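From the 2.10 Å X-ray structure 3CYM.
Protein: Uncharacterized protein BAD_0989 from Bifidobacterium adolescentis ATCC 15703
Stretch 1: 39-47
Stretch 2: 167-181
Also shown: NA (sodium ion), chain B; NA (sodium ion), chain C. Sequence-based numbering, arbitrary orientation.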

# COMPACT_ATOMS: atom_id res chain seq x y z
N GLY A 39 -26.05 -7.14 8.08
CA GLY A 39 -25.36 -5.93 7.64
C GLY A 39 -23.91 -6.16 7.24
O GLY A 39 -23.47 -7.30 7.06
N SER A 40 -23.17 -5.06 7.13
CA SER A 40 -21.84 -5.04 6.54
C SER A 40 -20.73 -5.59 7.43
O SER A 40 -20.83 -5.59 8.65
N LEU A 41 -19.66 -6.03 6.78
CA LEU A 41 -18.48 -6.54 7.45
C LEU A 41 -17.40 -5.46 7.52
O LEU A 41 -16.81 -5.09 6.50
N ALA A 42 -17.18 -4.92 8.72
CA ALA A 42 -16.03 -4.06 8.98
C ALA A 42 -14.76 -4.91 8.92
O ALA A 42 -14.69 -5.94 9.58
N ALA A 43 -13.78 -4.50 8.11
CA ALA A 43 -12.55 -5.28 7.92
C ALA A 43 -11.27 -4.45 8.01
O ALA A 43 -11.28 -3.25 7.76
N ASP A 44 -10.18 -5.11 8.39
CA ASP A 44 -8.83 -4.52 8.39
C ASP A 44 -7.77 -5.62 8.50
O ASP A 44 -8.10 -6.79 8.73
N ALA A 45 -6.50 -5.24 8.35
CA ALA A 45 -5.39 -6.17 8.51
C ALA A 45 -4.14 -5.46 8.98
O ALA A 45 -3.90 -4.30 8.64
N GLU A 46 -3.34 -6.17 9.77
CA GLU A 46 -2.05 -5.65 10.20
C GLU A 46 -0.91 -6.43 9.58
O GLU A 46 -0.99 -7.65 9.40
N ARG A 47 0.17 -5.73 9.27
CA ARG A 47 1.37 -6.36 8.74
C ARG A 47 2.64 -5.86 9.42
O ARG A 47 2.69 -4.75 9.95
N ASN A 167 -6.11 -4.00 21.35
CA ASN A 167 -7.03 -2.86 21.48
C ASN A 167 -6.98 -1.92 20.27
O ASN A 167 -8.04 -1.52 19.75
N TYR A 168 -5.77 -1.60 19.82
CA TYR A 168 -5.56 -0.82 18.59
C TYR A 168 -6.20 -1.50 17.38
O TYR A 168 -6.87 -0.84 16.59
N ALA A 169 -5.96 -2.80 17.23
CA ALA A 169 -6.45 -3.56 16.09
C ALA A 169 -7.97 -3.68 16.09
O ALA A 169 -8.61 -3.62 15.04
N ALA A 170 -8.55 -3.83 17.29
CA ALA A 170 -9.99 -3.82 17.47
C ALA A 170 -10.60 -2.46 17.16
O ALA A 170 -11.60 -2.37 16.43
N LEU A 171 -10.00 -1.40 17.68
CA LEU A 171 -10.49 -0.04 17.45
C LEU A 171 -10.51 0.37 15.98
O LEU A 171 -11.32 1.20 15.58
N ASP A 172 -9.63 -0.23 15.17
CA ASP A 172 -9.59 0.04 13.73
C ASP A 172 -10.76 -0.51 12.90
O ASP A 172 -11.01 -0.02 11.79
N VAL A 173 -11.48 -1.52 13.41
CA VAL A 173 -12.73 -2.00 12.79
C VAL A 173 -13.99 -1.62 13.56
O VAL A 173 -15.10 -1.77 13.05
N GLU A 174 -13.81 -1.10 14.78
CA GLU A 174 -14.89 -0.76 15.72
C GLU A 174 -15.96 0.23 15.21
O GLU A 174 -17.13 0.12 15.58
N LEU A 175 -15.57 1.16 14.34
CA LEU A 175 -16.48 2.23 13.92
C LEU A 175 -16.81 2.25 12.43
O LEU A 175 -17.49 3.16 11.97
N LEU A 176 -16.33 1.25 11.69
CA LEU A 176 -16.49 1.23 10.24
C LEU A 176 -17.93 1.06 9.73
O LEU A 176 -18.28 1.63 8.71
N ILE A 177 -18.77 0.29 10.43
CA ILE A 177 -20.16 0.16 9.98
C ILE A 177 -20.94 1.46 10.19
O ILE A 177 -21.75 1.84 9.35
N GLU A 178 -20.64 2.16 11.28
CA GLU A 178 -21.24 3.46 11.57
C GLU A 178 -20.69 4.55 10.64
O GLU A 178 -21.41 5.48 10.29
N LEU A 179 -19.42 4.42 10.26
CA LEU A 179 -18.82 5.31 9.27
C LEU A 179 -19.53 5.22 7.94
O LEU A 179 -19.98 6.24 7.42
N GLU A 180 -19.66 3.99 7.42
CA GLU A 180 -20.34 3.72 6.15
C GLU A 180 -21.73 4.36 6.09
O GLU A 180 -22.07 4.98 5.09
N THR A 181 -22.51 4.19 7.16
CA THR A 181 -23.88 4.71 7.27
C THR A 181 -23.95 6.23 7.09
O THR A 181 -24.66 6.70 6.21

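Ala 42, Glu 46 and Val 173 cover the most surface in this contact. The strand alternates: Ser 40, Ala 42, Asp 44 and Glu 46 point toward the helical stretch, while Leu 41, Ala 43 and Ala 45 point away.

Ala 42 lies where the backbones come close, its CA 5.4 Å from the CA of Val 173. Its small CB sits 3.3 Å from Val 173 O, 3.7 Å from Leu 176 CB and 3.9 Å from Ile 177 CG2. Val 173 (chi1 m) also reaches along the strand, with CG1 3.7 Å from Asp 44 CB. Leu 176 (m, t) brings CD1 to 3.5 Å from Ala 43 O.

The carboxylate of Glu 46 (m, m) binds a sodium ion, NA of chain B. Its OE2 lies 2.7 Å from NA, Asp 44 OD2 is 2.7 Å from the same NA, and Asp 172 OD2 is 2.5 Å from it. Waters 2, 3 and 4 also bind it. The shared metal explains how Asp 44 OD2 and Asp 172 OD2 can lie 3.4 Å apart. Asp 44 (chi1 t) also binds the chain C sodium through OD1 at 2.8 Å. Water 3 links Glu 46 OE1 and Tyr 168 OH.

At the other end, Ser 40 OG (chi1 m) donates a 2.8 Å hydrogen bond to Glu 180 OE2.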

# COMPACT_ATOMS: atom_id res chain seq x y z
CB SER A 40 -21.48 -3.61 6.13
OG SER A 40 -22.41 -3.07 5.23
CB LEU A 41 -17.93 -7.78 6.73
CG LEU A 41 -16.75 -8.51 7.37
CD1 LEU A 41 -17.18 -9.33 8.59
CD2 LEU A 41 -16.06 -9.40 6.37
CB ALA A 42 -16.16 -3.41 10.35
CB ALA A 43 -12.59 -6.02 6.60
CB ASP A 44 -8.66 -3.52 9.53
CG ASP A 44 -7.65 -2.45 9.23
OD1 ASP A 44 -7.14 -2.41 8.09
OD2 ASP A 44 -7.34 -1.64 10.12
CB ALA A 45 -5.10 -6.89 7.20
CB GLU A 46 -1.93 -5.67 11.73
CG GLU A 46 -3.02 -4.89 12.48
CD GLU A 46 -3.20 -3.46 12.00
OE1 GLU A 46 -2.20 -2.74 11.83
OE2 GLU A 46 -4.36 -3.03 11.78
CB ARG A 47 1.45 -6.23 7.21
CG ARG A 47 1.36 -4.82 6.68
CD ARG A 47 0.93 -4.84 5.22
NE ARG A 47 -0.43 -5.36 5.07
CZ ARG A 47 -1.52 -4.61 5.06
NH1 ARG A 47 -2.71 -5.18 4.94
NH2 ARG A 47 -1.45 -3.29 5.17
CB ASN A 167 -6.73 -2.10 22.78
CG ASN A 167 -7.72 -1.00 23.04
OD1 ASN A 167 -8.93 -1.20 22.94
ND2 ASN A 167 -7.22 0.18 23.39
CB TYR A 168 -4.05 -0.61 18.33
CG TYR A 168 -3.72 0.02 16.97
CD1 TYR A 168 -3.60 1.41 16.83
CD2 TYR A 168 -3.52 -0.78 15.84
CE1 TYR A 168 -3.29 1.98 15.58
CE2 TYR A 168 -3.23 -0.22 14.60
CZ TYR A 168 -3.11 1.16 14.48
OH TYR A 168 -2.81 1.71 13.24
CB ALA A 169 -5.80 -4.92 16.06
CB ALA A 170 -10.33 -4.24 18.86
CB LEU A 171 -9.76 1.00 18.32
CG LEU A 171 -10.26 1.08 19.77
CD1 LEU A 171 -9.25 1.85 20.62
CD2 LEU A 171 -11.65 1.71 19.89
CB ASP A 172 -8.26 -0.43 13.15
CG ASP A 172 -7.24 0.68 13.09
OD1 ASP A 172 -7.48 1.79 13.62
OD2 ASP A 172 -6.17 0.45 12.48
CB VAL A 173 -12.74 -3.53 12.56
CG1 VAL A 173 -11.68 -3.93 11.58
CG2 VAL A 173 -12.61 -4.29 13.87
CB GLU A 174 -14.26 -0.25 17.04
CG GLU A 174 -15.17 0.43 18.10
CD GLU A 174 -16.15 -0.51 18.80
OE1 GLU A 174 -16.16 -1.72 18.51
OE2 GLU A 174 -16.93 -0.02 19.65
CB LEU A 175 -15.94 3.60 14.35
CG LEU A 175 -15.72 3.79 15.86
CD1 LEU A 175 -14.90 5.03 16.12
CD2 LEU A 175 -17.05 3.82 16.61
CB LEU A 176 -15.57 0.17 9.61
CG LEU A 176 -14.06 0.37 9.73
CD1 LEU A 176 -13.34 -0.67 8.91
CD2 LEU A 176 -13.64 1.78 9.27
CB ILE A 177 -20.89 -1.16 10.46
CG1 ILE A 177 -21.64 -0.96 11.77
CG2 ILE A 177 -19.96 -2.39 10.52
CD1 ILE A 177 -23.11 -0.80 11.58
CB GLU A 178 -21.03 3.87 13.04
CG GLU A 178 -21.80 3.03 14.04
CD GLU A 178 -20.97 1.90 14.64
OE1 GLU A 178 -19.88 1.58 14.10
OE2 GLU A 178 -21.41 1.32 15.65
CB LEU A 179 -17.34 4.99 9.06
CG LEU A 179 -16.29 5.81 9.80
CD1 LEU A 179 -14.93 5.50 9.19
CD2 LEU A 179 -16.59 7.32 9.77
CB GLU A 180 -20.45 2.21 5.89
CG GLU A 180 -21.47 1.87 4.79
CD GLU A 180 -21.66 0.39 4.50
OE1 GLU A 180 -21.84 0.06 3.31
OE2 GLU A 180 -21.64 -0.43 5.44
CB THR A 181 -24.54 4.27 8.61
OG1 THR A 181 -24.47 2.84 8.74
CG2 THR A 181 -26.00 4.69 8.67
NA NA B . -4.92 -0.67 10.67
NA NA C . -5.17 -1.02 6.76
O HOH W 1 -9.51 0.21 9.43
O HOH W 2 -3.70 -1.70 8.93
O HOH W 3 -2.67 0.13 11.33
O HOH W 4 -5.64 0.40 8.70
O HOH W 5 -7.66 -0.81 6.09
O HOH W 6 -5.30 0.24 4.70